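Local coordinates for protein neuraminidase (PDB 4K3Y) that is the neuraminidase-like surface glycoprotein of a bat influenza A virus, built like viral sialidases though probably without their usual sialic acid-cleaving activity, at residues G32-D36 with A342-A346; C53-S59 with N78-L84; R172-L176 with F224-F228; C236-L240 with E289-F293. One frame throughout, in Å; residues are numbered along the deposited sequence.

Contact 1: G32-D36 with A342-A346; sequences GKIPD and ATTKA
Ile34 and Thr344 face each other as a single backbone bridge, their CA atoms 4.4 Å apart, in two extended runs whose end-to-end directions differ by 50°. Two hydrogen bonds flank Thr344: Ile34 N donates to Thr343 O at 2.9 Å, and Lys345 N returns a bond of the same length to Ile34 O. Ile34 thus uses both its backbone N-H and its backbone carbonyl, while its side chain runs along the partner to Ala342, CD1 lying 4.1 Å from Ala342 CB. Asp352 of strand 349-359 touches both of these apolar side chains. Farther along, the chain of 342-346 turns, and Asp36 meets the turn. With CG beside its own backbone N (chi1 -68°), the carboxylate reaches over to Ala346 N, which bonds to OD1 at 3.0 Å on the syn side, with 153° at the hydrogen. The Asp36 and Lys345 side chains cross at about a right angle, the lysine methylene CB passing 3.7 Å from Asp36 OD2 while its amino end leads away. Lys33, bent at chi2, lays its CD 3.6 Å from Thr344 O. Pro35 packs on Tyr62 of a second subunit. The contact ties a loop linking two neighbouring blades to the end of strand 335-343, in the blade where N- and C-terminal strands pair to close the six-bladed beta propeller.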
loop_
_atom_site.group_PDB
_atom_site.type_symbol
_atom_site.label_atom_id
_atom_site.label_comp_id
_atom_site.label_asym_id
_atom_site.label_seq_id
_atom_site.Cartn_x
_atom_site.Cartn_y
_atom_site.Cartn_z
ATOM N N GLY C 32 17.572 -18.331 -10.441
ATOM C CA GLY C 32 18.580 -18.151 -9.414
ATOM C C GLY C 32 17.986 -18.365 -8.039
ATOM O O GLY C 32 16.967 -19.065 -7.895
ATOM N N LYS C 33 18.610 -17.774 -7.026
ATOM C CA LYS C 33 18.099 -17.921 -5.664
ATOM C C LYS C 33 16.986 -16.932 -5.336
ATOM O O LYS C 33 17.068 -15.743 -5.687
ATOM C CB LYS C 33 19.230 -17.751 -4.660
ATOM C CG LYS C 33 20.490 -18.473 -5.069
ATOM C CD LYS C 33 20.598 -19.852 -4.446
ATOM C CE LYS C 33 21.881 -20.511 -4.893
ATOM N NZ LYS C 33 21.899 -20.615 -6.381
ATOM N N ILE C 34 15.947 -17.425 -4.665
ATOM C CA ILE C 34 14.955 -16.542 -4.053
ATOM C C ILE C 34 15.589 -15.715 -2.934
ATOM O O ILE C 34 16.286 -16.271 -2.072
ATOM C CB ILE C 34 13.796 -17.331 -3.429
ATOM C CG1 ILE C 34 13.123 -18.212 -4.481
ATOM C CG2 ILE C 34 12.789 -16.369 -2.785
ATOM C CD1 ILE C 34 11.904 -18.968 -3.953
ATOM N N PRO C 35 15.354 -14.386 -2.945
ATOM C CA PRO C 35 15.768 -13.488 -1.853
ATOM C C PRO C 35 15.212 -13.912 -0.485
ATOM O O PRO C 35 14.082 -14.417 -0.394
ATOM C CB PRO C 35 15.178 -12.134 -2.273
ATOM C CG PRO C 35 15.150 -12.191 -3.760
ATOM C CD PRO C 35 14.793 -13.635 -4.085
ATOM N N ASP C 36 16.004 -13.702 0.563
ATOM C CA ASP C 36 15.669 -14.214 1.889
ATOM C C ASP C 36 14.491 -13.467 2.526
ATOM O O ASP C 36 13.838 -13.982 3.444
ATOM C CB ASP C 36 16.898 -14.174 2.810
ATOM C CG ASP C 36 17.987 -15.161 2.390
ATOM O OD1 ASP C 36 17.645 -16.248 1.870
ATOM O OD2 ASP C 36 19.189 -14.852 2.583
ATOM N N ALA C 342 12.731 -24.594 -5.685
ATOM C CA ALA C 342 13.794 -23.582 -5.711
ATOM C C ALA C 342 14.534 -23.457 -4.370
ATOM O O ALA C 342 14.246 -24.175 -3.407
ATOM C CB ALA C 342 13.228 -22.231 -6.132
ATOM N N THR C 343 15.483 -22.530 -4.305
ATOM C CA THR C 343 16.337 -22.402 -3.126
ATOM C C THR C 343 16.517 -20.936 -2.765
ATOM O O THR C 343 16.637 -20.096 -3.653
ATOM C CB THR C 343 17.723 -23.020 -3.406
ATOM O OG1 THR C 343 17.549 -24.306 -4.015
ATOM C CG2 THR C 343 18.520 -23.180 -2.133
ATOM N N THR C 344 16.541 -20.623 -1.471
ATOM C CA THR C 344 16.738 -19.231 -1.042
ATOM C C THR C 344 18.213 -18.905 -1.032
ATOM O O THR C 344 19.044 -19.801 -1.144
ATOM C CB THR C 344 16.127 -18.919 0.341
ATOM O OG1 THR C 344 16.835 -19.630 1.370
ATOM C CG2 THR C 344 14.641 -19.280 0.360
ATOM N N LYS C 345 18.540 -17.624 -0.911
ATOM C CA LYS C 345 19.936 -17.211 -0.938
ATOM C C LYS C 345 20.705 -17.858 0.219
ATOM O O LYS C 345 21.876 -18.238 0.077
ATOM C CB LYS C 345 20.062 -15.686 -0.903
ATOM C CG LYS C 345 21.435 -15.201 -1.302
ATOM C CD LYS C 345 21.742 -13.833 -0.723
ATOM C CE LYS C 345 23.176 -13.788 -0.218
ATOM N NZ LYS C 345 23.720 -12.406 -0.152
ATOM N N ALA C 346 20.015 -18.010 1.345
ATOM C CA ALA C 346 20.558 -18.655 2.537
ATOM C C ALA C 346 20.785 -20.148 2.347
ATOM O O ALA C 346 21.605 -20.751 3.042
ATOM C CB ALA C 346 19.632 -18.433 3.707
#

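Contact 2: C53-S59 with N78-L84; sequences CRRFFVS and NVYSVKL
Arg54 and Ser81 meet across the two inner strands of a four-stranded antiparallel propeller blade, where the arginine grips the serine side-on: NE and NH2 both bond to Ser81 OG, at 2.8 and 2.9 Å, and the oxygen lies in the guanidinium plane. A bend at chi3 (74°) swings the group across the neighbouring strand, bringing one of its faces over the backbone of Val82. Beside it, on the face with Val58 and Val79, Ser81 CB sits over the Phe56 ring, 3.7 Å from its centroid. The opposite face carries Arg55 against Val82 and Phe57 against Tyr80. Over the Phe57 ring lies Tyr80 CB, 3.5 Å from Phe57 CZ, while Ser59 OG comes up to the edge of the tyrosine ring, 3.6 Å from Tyr80 CE1. Between the two faces the strands are zipped by paired backbone hydrogen bonds, Arg55 with Val82 and Phe57 with Tyr80, and Ser59 N to Asn78 O extends the ladder.

A second shell fixes the polar groups. Asn44 holds Arg55 NH1, and Glu52 forms a salt bridge with Arg54 NH1. Phe56 also meets the rings of Phe45 and Trp111, and Cys53 is joined to Cys48 by a disulfide. From strand 94-98, Glu96 OE2 hydrogen-bonds to the same Ser81 OG that Arg54 grips.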
loop_
_atom_site.group_PDB
_atom_site.type_symbol
_atom_site.label_atom_id
_atom_site.label_comp_id
_atom_site.label_asym_id
_atom_site.label_seq_id
_atom_site.Cartn_x
_atom_site.Cartn_y
_atom_site.Cartn_z
ATOM N N CYS C 53 -5.004 -10.679 -11.198
ATOM C CA CYS C 53 -4.704 -12.072 -10.895
ATOM C C CYS C 53 -3.992 -12.123 -9.549
ATOM O O CYS C 53 -3.083 -11.323 -9.297
ATOM C CB CYS C 53 -3.834 -12.682 -11.995
ATOM S SG CYS C 53 -4.772 -13.050 -13.478
ATOM N N ARG C 54 -4.410 -13.030 -8.666
ATOM C CA ARG C 54 -3.692 -13.186 -7.396
ATOM C C ARG C 54 -3.027 -14.545 -7.264
ATOM O O ARG C 54 -3.528 -15.566 -7.755
ATOM C CB ARG C 54 -4.577 -12.907 -6.166
ATOM C CG ARG C 54 -5.059 -11.465 -6.062
ATOM C CD ARG C 54 -5.777 -11.171 -4.745
ATOM N NE ARG C 54 -4.874 -11.062 -3.586
ATOM C CZ ARG C 54 -3.995 -10.074 -3.383
ATOM N NH1 ARG C 54 -3.860 -9.097 -4.276
ATOM N NH2 ARG C 54 -3.230 -10.062 -2.288
ATOM N N ARG C 55 -1.880 -14.520 -6.598
ATOM C CA ARG C 55 -1.090 -15.701 -6.282
ATOM C C ARG C 55 -1.433 -16.122 -4.855
ATOM O O ARG C 55 -0.979 -15.496 -3.881
ATOM C CB ARG C 55 0.407 -15.360 -6.331
ATOM C CG ARG C 55 1.291 -16.536 -6.644
ATOM C CD ARG C 55 2.364 -16.774 -5.610
ATOM N NE ARG C 55 3.660 -16.238 -6.034
ATOM C CZ ARG C 55 4.851 -16.678 -5.621
ATOM N NH1 ARG C 55 4.947 -17.695 -4.778
ATOM N NH2 ARG C 55 5.959 -16.103 -6.070
ATOM N N PHE C 56 -2.233 -17.168 -4.726
ATOM C CA PHE C 56 -2.526 -17.721 -3.420
ATOM C C PHE C 56 -1.509 -18.777 -3.026
ATOM O O PHE C 56 -0.956 -19.479 -3.882
ATOM C CB PHE C 56 -3.925 -18.294 -3.425
ATOM C CG PHE C 56 -4.971 -17.249 -3.489
ATOM C CD1 PHE C 56 -5.296 -16.645 -4.697
ATOM C CD2 PHE C 56 -5.603 -16.829 -2.329
ATOM C CE1 PHE C 56 -6.246 -15.660 -4.745
ATOM C CE2 PHE C 56 -6.550 -15.844 -2.373
ATOM C CZ PHE C 56 -6.878 -15.256 -3.579
ATOM N N PHE C 57 -1.265 -18.881 -1.725
ATOM C CA PHE C 57 -0.327 -19.869 -1.207
ATOM C C PHE C 57 -0.448 -20.063 0.305
ATOM O O PHE C 57 -1.144 -19.304 1.007
ATOM C CB PHE C 57 1.113 -19.487 -1.552
ATOM C CG PHE C 57 1.547 -18.181 -0.965
ATOM C CD1 PHE C 57 2.094 -18.122 0.317
ATOM C CD2 PHE C 57 1.422 -17.005 -1.692
ATOM C CE1 PHE C 57 2.508 -16.913 0.860
ATOM C CE2 PHE C 57 1.831 -15.785 -1.148
ATOM C CZ PHE C 57 2.374 -15.742 0.127
ATOM N N VAL C 58 0.236 -21.098 0.788
ATOM C CA VAL C 58 0.357 -21.357 2.216
ATOM C C VAL C 58 1.805 -21.081 2.613
ATOM O O VAL C 58 2.722 -21.402 1.866
ATOM C CB VAL C 58 -0.067 -22.799 2.553
ATOM C CG1 VAL C 58 0.145 -23.093 4.038
ATOM C CG2 VAL C 58 -1.541 -23.020 2.151
ATOM N N SER C 59 2.017 -20.452 3.765
ATOM C CA SER C 59 3.364 -19.999 4.136
ATOM C C SER C 59 4.145 -21.060 4.901
ATOM O O SER C 59 3.559 -22.001 5.447
ATOM C CB SER C 59 3.268 -18.802 5.038
ATOM O OG SER C 59 2.646 -19.207 6.241
ATOM N N ASN C 78 -0.397 -20.468 7.664
ATOM C CA ASN C 78 -1.530 -19.641 7.217
ATOM C C ASN C 78 -1.665 -19.521 5.706
ATOM O O ASN C 78 -0.736 -19.857 4.963
ATOM C CB ASN C 78 -1.465 -18.240 7.847
ATOM C CG ASN C 78 -1.755 -18.263 9.328
ATOM O OD1 ASN C 78 -2.793 -18.774 9.759
ATOM N ND2 ASN C 78 -0.835 -17.736 10.122
ATOM N N VAL C 79 -2.830 -19.050 5.255
ATOM C CA VAL C 79 -3.058 -18.786 3.827
ATOM C C VAL C 79 -2.879 -17.312 3.481
ATOM O O VAL C 79 -3.382 -16.422 4.177
ATOM C CB VAL C 79 -4.452 -19.251 3.345
ATOM C CG1 VAL C 79 -4.525 -19.165 1.822
ATOM C CG2 VAL C 79 -4.742 -20.688 3.812
ATOM N N TYR C 80 -2.141 -17.057 2.411
ATOM C CA TYR C 80 -1.874 -15.690 1.981
ATOM C C TYR C 80 -2.137 -15.554 0.499
ATOM O O TYR C 80 -2.292 -16.553 -0.207
ATOM C CB TYR C 80 -0.417 -15.305 2.266
ATOM C CG TYR C 80 -0.087 -15.245 3.735
ATOM C CD1 TYR C 80 0.300 -16.392 4.435
ATOM C CD2 TYR C 80 -0.163 -14.041 4.433
ATOM C CE1 TYR C 80 0.606 -16.335 5.787
ATOM C CE2 TYR C 80 0.138 -13.978 5.787
ATOM C CZ TYR C 80 0.523 -15.123 6.461
ATOM O OH TYR C 80 0.824 -15.057 7.806
ATOM N N SER C 81 -2.188 -14.312 0.033
ATOM C CA SER C 81 -2.206 -14.031 -1.393
ATOM C C SER C 81 -1.355 -12.799 -1.621
ATOM O O SER C 81 -1.139 -12.020 -0.686
ATOM C CB SER C 81 -3.633 -13.820 -1.911
ATOM O OG SER C 81 -4.202 -12.637 -1.385
ATOM N N VAL C 82 -0.838 -12.655 -2.843
ATOM C CA VAL C 82 -0.283 -11.387 -3.320
ATOM C C VAL C 82 -0.833 -11.136 -4.712
ATOM O O VAL C 82 -1.405 -12.031 -5.334
ATOM C CB VAL C 82 1.261 -11.386 -3.390
ATOM C CG1 VAL C 82 1.868 -11.561 -1.995
ATOM C CG2 VAL C 82 1.743 -12.467 -4.352
ATOM N N LYS C 83 -0.690 -9.918 -5.203
ATOM C CA LYS C 83 -1.071 -9.665 -6.577
ATOM C C LYS C 83 -0.021 -10.373 -7.408
ATOM O O LYS C 83 1.180 -10.203 -7.148
ATOM C CB LYS C 83 -1.048 -8.169 -6.858
ATOM C CG LYS C 83 -1.601 -7.759 -8.198
ATOM C CD LYS C 83 -1.092 -6.373 -8.513
ATOM C CE LYS C 83 -1.874 -5.696 -9.619
ATOM N NZ LYS C 83 -1.351 -4.308 -9.804
ATOM N N LEU C 84 -0.453 -11.198 -8.363
ATOM C CA LEU C 84 0.502 -11.873 -9.255
ATOM C C LEU C 84 1.392 -10.850 -9.956
ATOM O O LEU C 84 0.893 -9.966 -10.658
ATOM C CB LEU C 84 -0.208 -12.726 -10.301
ATOM C CG LEU C 84 0.741 -13.393 -11.308
ATOM C CD1 LEU C 84 1.567 -14.512 -10.667
ATOM C CD2 LEU C 84 -0.040 -13.924 -12.507
#

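Contact 3: R172-L176 with F224-F228; sequences RLYRL and FDQSF
Leu173 and Arg175, on strand 170-177, reach across to a type I beta turn running from Asp225 to Phe228, with the two backbones well separated: the CA atoms of Leu173 and Phe228 are 7.7 Å apart, so side chains make nearly all of the contact. The turn joins strands 221-224 and 230-233 of one propeller blade, and the strand belongs to the preceding blade, making this a join between neighbouring blades of the beta propeller. Inside the turn, Phe228 N bonds to Asp225 O, and Ser227 OG bonds to Asp225 OD1 at 2.6 Å, from above the carboxylate plane; Thr229 N is a further donor to the same oxygen.

The aromatic ring of Phe228 is caught between two residues of the strand. Leu173 CB covers one face. On the opposite face lies the Arg175 guanidinium, stacked with its plane 23° from that of the ring and its CZ 4.0 Å from the Phe228 centroid, a cation-pi arrangement. NH2 comes over the rim beside CD2 and CE2, whereas CZ of the ring lies against Arg175 CB. The leucine also serves a second ring: its CD1 branch sits over the face of Phe224, 3.7 Å from the centroid, while still touching Phe228 CD1 at 3.6 Å. Phe224 CG stands between its backbone N and carbonyl carbon (chi1 62°), which brings that face round to meet the branch. Phe224 also packs on Val206 and Cys208 of strand 205-211. Tyr157 lies against both Arg175 and Phe228, and the guanidinium is steadied by a hydrogen bond from Arg175 NE to the backbone oxygen of Ala182.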
loop_
_atom_site.group_PDB
_atom_site.type_symbol
_atom_site.label_atom_id
_atom_site.label_comp_id
_atom_site.label_asym_id
_atom_site.label_seq_id
_atom_site.Cartn_x
_atom_site.Cartn_y
_atom_site.Cartn_z
ATOM N N ARG C 172 -16.951 -34.654 -4.043
ATOM C CA ARG C 172 -18.211 -33.930 -4.118
ATOM C C ARG C 172 -18.118 -32.625 -4.890
ATOM O O ARG C 172 -17.140 -31.880 -4.775
ATOM C CB ARG C 172 -18.738 -33.655 -2.712
ATOM C CG ARG C 172 -19.308 -34.886 -2.035
ATOM C CD ARG C 172 -19.808 -34.541 -0.658
ATOM N NE ARG C 172 -20.516 -35.655 -0.039
ATOM C CZ ARG C 172 -21.164 -35.565 1.120
ATOM N NH1 ARG C 172 -21.191 -34.404 1.770
ATOM N NH2 ARG C 172 -21.790 -36.630 1.624
ATOM N N LEU C 173 -19.153 -32.363 -5.678
ATOM C CA LEU C 173 -19.287 -31.105 -6.399
ATOM C C LEU C 173 -20.054 -30.080 -5.551
ATOM O O LEU C 173 -21.204 -30.303 -5.192
ATOM C CB LEU C 173 -20.021 -31.349 -7.714
ATOM C CG LEU C 173 -19.352 -30.780 -8.958
ATOM C CD1 LEU C 173 -20.301 -30.857 -10.145
ATOM C CD2 LEU C 173 -18.889 -29.344 -8.715
ATOM N N TYR C 174 -19.416 -28.962 -5.223
ATOM C CA TYR C 174 -20.080 -27.927 -4.432
ATOM C C TYR C 174 -20.409 -26.681 -5.256
ATOM O O TYR C 174 -19.577 -26.187 -6.025
ATOM C CB TYR C 174 -19.248 -27.542 -3.201
ATOM C CG TYR C 174 -19.309 -28.555 -2.076
ATOM C CD1 TYR C 174 -18.484 -29.677 -2.082
ATOM C CD2 TYR C 174 -20.187 -28.392 -1.009
ATOM C CE1 TYR C 174 -18.532 -30.611 -1.069
ATOM C CE2 TYR C 174 -20.243 -29.327 0.014
ATOM C CZ TYR C 174 -19.409 -30.435 -0.025
ATOM O OH TYR C 174 -19.437 -31.381 0.973
ATOM N N ARG C 175 -21.633 -26.184 -5.095
ATOM C CA ARG C 175 -22.024 -24.916 -5.692
ATOM C C ARG C 175 -22.136 -23.888 -4.570
ATOM O O ARG C 175 -22.667 -24.192 -3.499
ATOM C CB ARG C 175 -23.344 -25.063 -6.457
ATOM C CG ARG C 175 -24.375 -23.955 -6.193
ATOM C CD ARG C 175 -25.614 -24.022 -7.096
ATOM N NE ARG C 175 -26.199 -25.359 -7.188
ATOM C CZ ARG C 175 -26.425 -25.989 -8.340
ATOM N NH1 ARG C 175 -26.116 -25.395 -9.491
ATOM N NH2 ARG C 175 -26.957 -27.205 -8.348
ATOM N N LEU C 176 -21.621 -22.684 -4.801
ATOM C CA LEU C 176 -21.608 -21.660 -3.759
ATOM C C LEU C 176 -22.089 -20.309 -4.241
ATOM O O LEU C 176 -21.675 -19.818 -5.298
ATOM C CB LEU C 176 -20.206 -21.494 -3.180
ATOM C CG LEU C 176 -19.610 -22.702 -2.463
ATOM C CD1 LEU C 176 -18.127 -22.717 -2.726
ATOM C CD2 LEU C 176 -19.880 -22.644 -0.968
ATOM N N PHE C 224 -18.938 -30.547 -16.342
ATOM C CA PHE C 224 -20.255 -30.399 -15.728
ATOM C C PHE C 224 -20.848 -29.009 -15.964
ATOM O O PHE C 224 -20.111 -28.032 -16.155
ATOM C CB PHE C 224 -20.198 -30.702 -14.224
ATOM C CG PHE C 224 -19.313 -29.768 -13.445
ATOM C CD1 PHE C 224 -17.966 -30.047 -13.281
ATOM C CD2 PHE C 224 -19.832 -28.604 -12.867
ATOM C CE1 PHE C 224 -17.151 -29.181 -12.554
ATOM C CE2 PHE C 224 -19.021 -27.731 -12.138
ATOM C CZ PHE C 224 -17.688 -28.019 -11.976
ATOM N N ASP C 225 -22.177 -28.930 -15.961
ATOM C CA ASP C 225 -22.863 -27.647 -16.087
ATOM C C ASP C 225 -23.466 -27.244 -14.748
ATOM O O ASP C 225 -23.266 -27.942 -13.744
ATOM C CB ASP C 225 -23.916 -27.663 -17.210
ATOM C CG ASP C 225 -24.841 -28.873 -17.145
ATOM O OD1 ASP C 225 -25.313 -29.213 -16.038
ATOM O OD2 ASP C 225 -25.097 -29.479 -18.211
ATOM N N GLN C 226 -24.196 -26.126 -14.737
ATOM C CA GLN C 226 -24.711 -25.553 -13.492
ATOM C C GLN C 226 -25.785 -26.414 -12.833
ATOM O O GLN C 226 -26.049 -26.272 -11.635
ATOM C CB GLN C 226 -25.221 -24.126 -13.710
ATOM C CG GLN C 226 -26.205 -23.957 -14.854
ATOM C CD GLN C 226 -26.514 -22.497 -15.125
ATOM O OE1 GLN C 226 -26.357 -21.642 -14.252
ATOM N NE2 GLN C 226 -26.948 -22.202 -16.343
ATOM N N SER C 227 -26.392 -27.308 -13.611
ATOM C CA SER C 227 -27.410 -28.217 -13.092
ATOM C C SER C 227 -26.790 -29.478 -12.479
ATOM O O SER C 227 -27.496 -30.436 -12.172
ATOM C CB SER C 227 -28.418 -28.575 -14.194
ATOM O OG SER C 227 -27.777 -28.844 -15.429
ATOM N N PHE C 228 -25.470 -29.454 -12.298
ATOM C CA PHE C 228 -24.690 -30.607 -11.823
ATOM C C PHE C 228 -24.826 -31.856 -12.694
ATOM O O PHE C 228 -24.755 -32.990 -12.212
ATOM C CB PHE C 228 -24.987 -30.938 -10.359
ATOM C CG PHE C 228 -24.378 -29.973 -9.389
ATOM C CD1 PHE C 228 -23.383 -29.093 -9.794
ATOM C CD2 PHE C 228 -24.797 -29.944 -8.068
ATOM C CE1 PHE C 228 -22.817 -28.198 -8.896
ATOM C CE2 PHE C 228 -24.234 -29.049 -7.164
ATOM C CZ PHE C 228 -23.241 -28.181 -7.582
#

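Contact 4: C236-L240 with E289-F293; sequences CLGFL and EIYKF
Leu237 and Phe293 form the close-fitting end of this contact, a methyl set squarely on a ring: Leu237 CD2 stands 3.5 Å from the Phe293 centroid and only 6° off the ring normal, touching all six ring carbons almost equally. The two side chains come from opposite directions, out of a loop and out of strand 286-294, and both are buried. Against the edge of the same phenyl ring, Phe239 CB packs 3.8 Å from Phe293 CZ. Ile276 of strand 273-279 touches both phenylalanines.

Toward the other end, Phe239 and Tyr291 are partly exposed to solvent. Here Phe239, its CG anti to the backbone N (chi1 -170°), projects over the strand and receives Tyr291 in a T-shaped pair. The tyrosine points its edge at the phenylalanine face, CD2 over the ring centre, with centroids 4.8 Å apart and planes at 71°. Tyr291 CB adds a contact of 3.6 Å to Phe239 CE2. Glu289, though buried, is a looser neighbour, lying near the plane of the Phe239 ring with its CD 4.0 Å from Phe239 CZ. Its carboxylate is engaged elsewhere, in a salt bridge to Arg278 and a hydrogen bond to Asn307; Arg278 also makes a cation-pi contact with Phe239.

No hydrogen bond joins the segments, whose backbones stay apart, with 8.6 Å between the CA atoms of Phe239 and Tyr291. The loop itself is fastened by the Cys236-Cys253 disulfide and by Asn251 and Asp248. The arrangement is that of a long inter-blade loop laid by its apolar side chains on an inner strand of the next blade of a beta propeller.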
loop_
_atom_site.group_PDB
_atom_site.type_symbol
_atom_site.label_atom_id
_atom_site.label_comp_id
_atom_site.label_asym_id
_atom_site.label_seq_id
_atom_site.Cartn_x
_atom_site.Cartn_y
_atom_site.Cartn_z
ATOM N N CYS C 236 -7.810 -40.895 -24.252
ATOM C CA CYS C 236 -7.495 -42.048 -25.073
ATOM C C CYS C 236 -6.087 -41.902 -25.655
ATOM O O CYS C 236 -5.745 -42.520 -26.664
ATOM C CB CYS C 236 -8.551 -42.197 -26.178
ATOM S SG CYS C 236 -10.248 -42.442 -25.559
ATOM N N LEU C 237 -5.266 -41.093 -24.994
ATOM C CA LEU C 237 -3.936 -40.772 -25.507
ATOM C C LEU C 237 -2.784 -41.397 -24.713
ATOM O O LEU C 237 -2.678 -41.244 -23.491
ATOM C CB LEU C 237 -3.762 -39.254 -25.594
ATOM C CG LEU C 237 -3.981 -38.608 -26.966
ATOM C CD1 LEU C 237 -5.073 -39.308 -27.747
ATOM C CD2 LEU C 237 -4.327 -37.144 -26.801
ATOM N N GLY C 238 -1.917 -42.095 -25.437
ATOM C CA GLY C 238 -0.791 -42.790 -24.852
ATOM C C GLY C 238 0.321 -41.869 -24.389
ATOM O O GLY C 238 1.338 -42.352 -23.889
ATOM N N PHE C 239 0.134 -40.556 -24.562
ATOM C CA PHE C 239 1.041 -39.536 -24.001
ATOM C C PHE C 239 0.692 -39.290 -22.523
ATOM O O PHE C 239 -0.205 -38.504 -22.195
ATOM C CB PHE C 239 0.934 -38.236 -24.795
ATOM C CG PHE C 239 1.992 -37.210 -24.458
ATOM C CD1 PHE C 239 3.307 -37.398 -24.856
ATOM C CD2 PHE C 239 1.661 -36.031 -23.782
ATOM C CE1 PHE C 239 4.287 -36.447 -24.574
ATOM C CE2 PHE C 239 2.639 -35.079 -23.491
ATOM C CZ PHE C 239 3.953 -35.286 -23.885
ATOM N N LEU C 240 1.413 -39.966 -21.641
ATOM C CA LEU C 240 1.005 -40.086 -20.250
ATOM C C LEU C 240 1.217 -38.818 -19.440
ATOM O O LEU C 240 2.354 -38.367 -19.259
ATOM C CB LEU C 240 1.743 -41.258 -19.598
ATOM C CG LEU C 240 1.462 -42.608 -20.250
ATOM C CD1 LEU C 240 2.064 -43.738 -19.428
ATOM C CD2 LEU C 240 -0.037 -42.802 -20.431
ATOM N N GLU C 289 6.917 -30.032 -20.463
ATOM C CA GLU C 289 6.577 -30.005 -21.879
ATOM C C GLU C 289 5.068 -29.912 -21.989
ATOM O O GLU C 289 4.347 -30.278 -21.060
ATOM C CB GLU C 289 7.135 -31.237 -22.625
ATOM C CG GLU C 289 6.560 -32.605 -22.173
ATOM C CD GLU C 289 7.395 -33.796 -22.646
ATOM O OE1 GLU C 289 8.013 -33.709 -23.738
ATOM O OE2 GLU C 289 7.431 -34.824 -21.931
ATOM N N ILE C 290 4.595 -29.380 -23.105
ATOM C CA ILE C 290 3.166 -29.348 -23.372
ATOM C C ILE C 290 2.964 -29.704 -24.845
ATOM O O ILE C 290 3.616 -29.150 -25.742
ATOM C CB ILE C 290 2.489 -27.993 -22.931
ATOM C CG1 ILE C 290 0.962 -28.108 -22.962
ATOM C CG2 ILE C 290 3.007 -26.782 -23.747
ATOM C CD1 ILE C 290 0.232 -26.943 -22.285
ATOM N N TYR C 291 2.087 -30.671 -25.075
ATOM C CA TYR C 291 1.933 -31.294 -26.381
ATOM C C TYR C 291 0.574 -30.933 -26.958
ATOM O O TYR C 291 -0.451 -31.111 -26.290
ATOM C CB TYR C 291 2.029 -32.808 -26.200
ATOM C CG TYR C 291 2.325 -33.605 -27.438
ATOM C CD1 TYR C 291 2.536 -32.994 -28.664
ATOM C CD2 TYR C 291 2.395 -34.986 -27.375
ATOM C CE1 TYR C 291 2.805 -33.748 -29.795
ATOM C CE2 TYR C 291 2.660 -35.740 -28.487
ATOM C CZ TYR C 291 2.864 -35.126 -29.693
ATOM O OH TYR C 291 3.122 -35.915 -30.787
ATOM N N LYS C 292 0.565 -30.416 -28.187
ATOM C CA LYS C 292 -0.685 -30.044 -28.849
ATOM C C LYS C 292 -1.225 -31.236 -29.629
ATOM O O LYS C 292 -0.466 -31.970 -30.288
ATOM C CB LYS C 292 -0.477 -28.863 -29.801
ATOM C CG LYS C 292 -1.778 -28.248 -30.323
ATOM C CD LYS C 292 -1.670 -27.786 -31.784
ATOM C CE LYS C 292 -0.951 -26.451 -31.927
ATOM N NZ LYS C 292 -1.502 -25.648 -33.052
ATOM N N PHE C 293 -2.535 -31.431 -29.542
ATOM C CA PHE C 293 -3.200 -32.505 -30.263
ATOM C C PHE C 293 -4.291 -31.913 -31.146
ATOM O O PHE C 293 -5.024 -31.013 -30.720
ATOM C CB PHE C 293 -3.778 -33.536 -29.285
ATOM C CG PHE C 293 -2.725 -34.357 -28.568
ATOM C CD1 PHE C 293 -2.192 -35.491 -29.165
ATOM C CD2 PHE C 293 -2.273 -34.000 -27.299
ATOM C CE1 PHE C 293 -1.222 -36.254 -28.522
ATOM C CE2 PHE C 293 -1.307 -34.757 -26.657
ATOM C CZ PHE C 293 -0.783 -35.894 -27.271
#

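From the N terminus, the chain passes 32-36 on its way to the blade that holds contact 2, a short closure between successive strands of a single blade. It then runs through further blades to contact 3, which joins strand 170-177 to a hairpin of the following blade, and to contact 4, where the loop after that hairpin's blade meets strand 286-294 of the next. Contacts 2, 3 and 4 follow in series, none crossing another, and all nest within the span of 305 residues between the segments of contact 1. Contacts 1 and 3, on opposite sides of the chain's centre, have centres about 41 Å apart; contacts 1 and 2 approach to about 7 Å between nearest atoms.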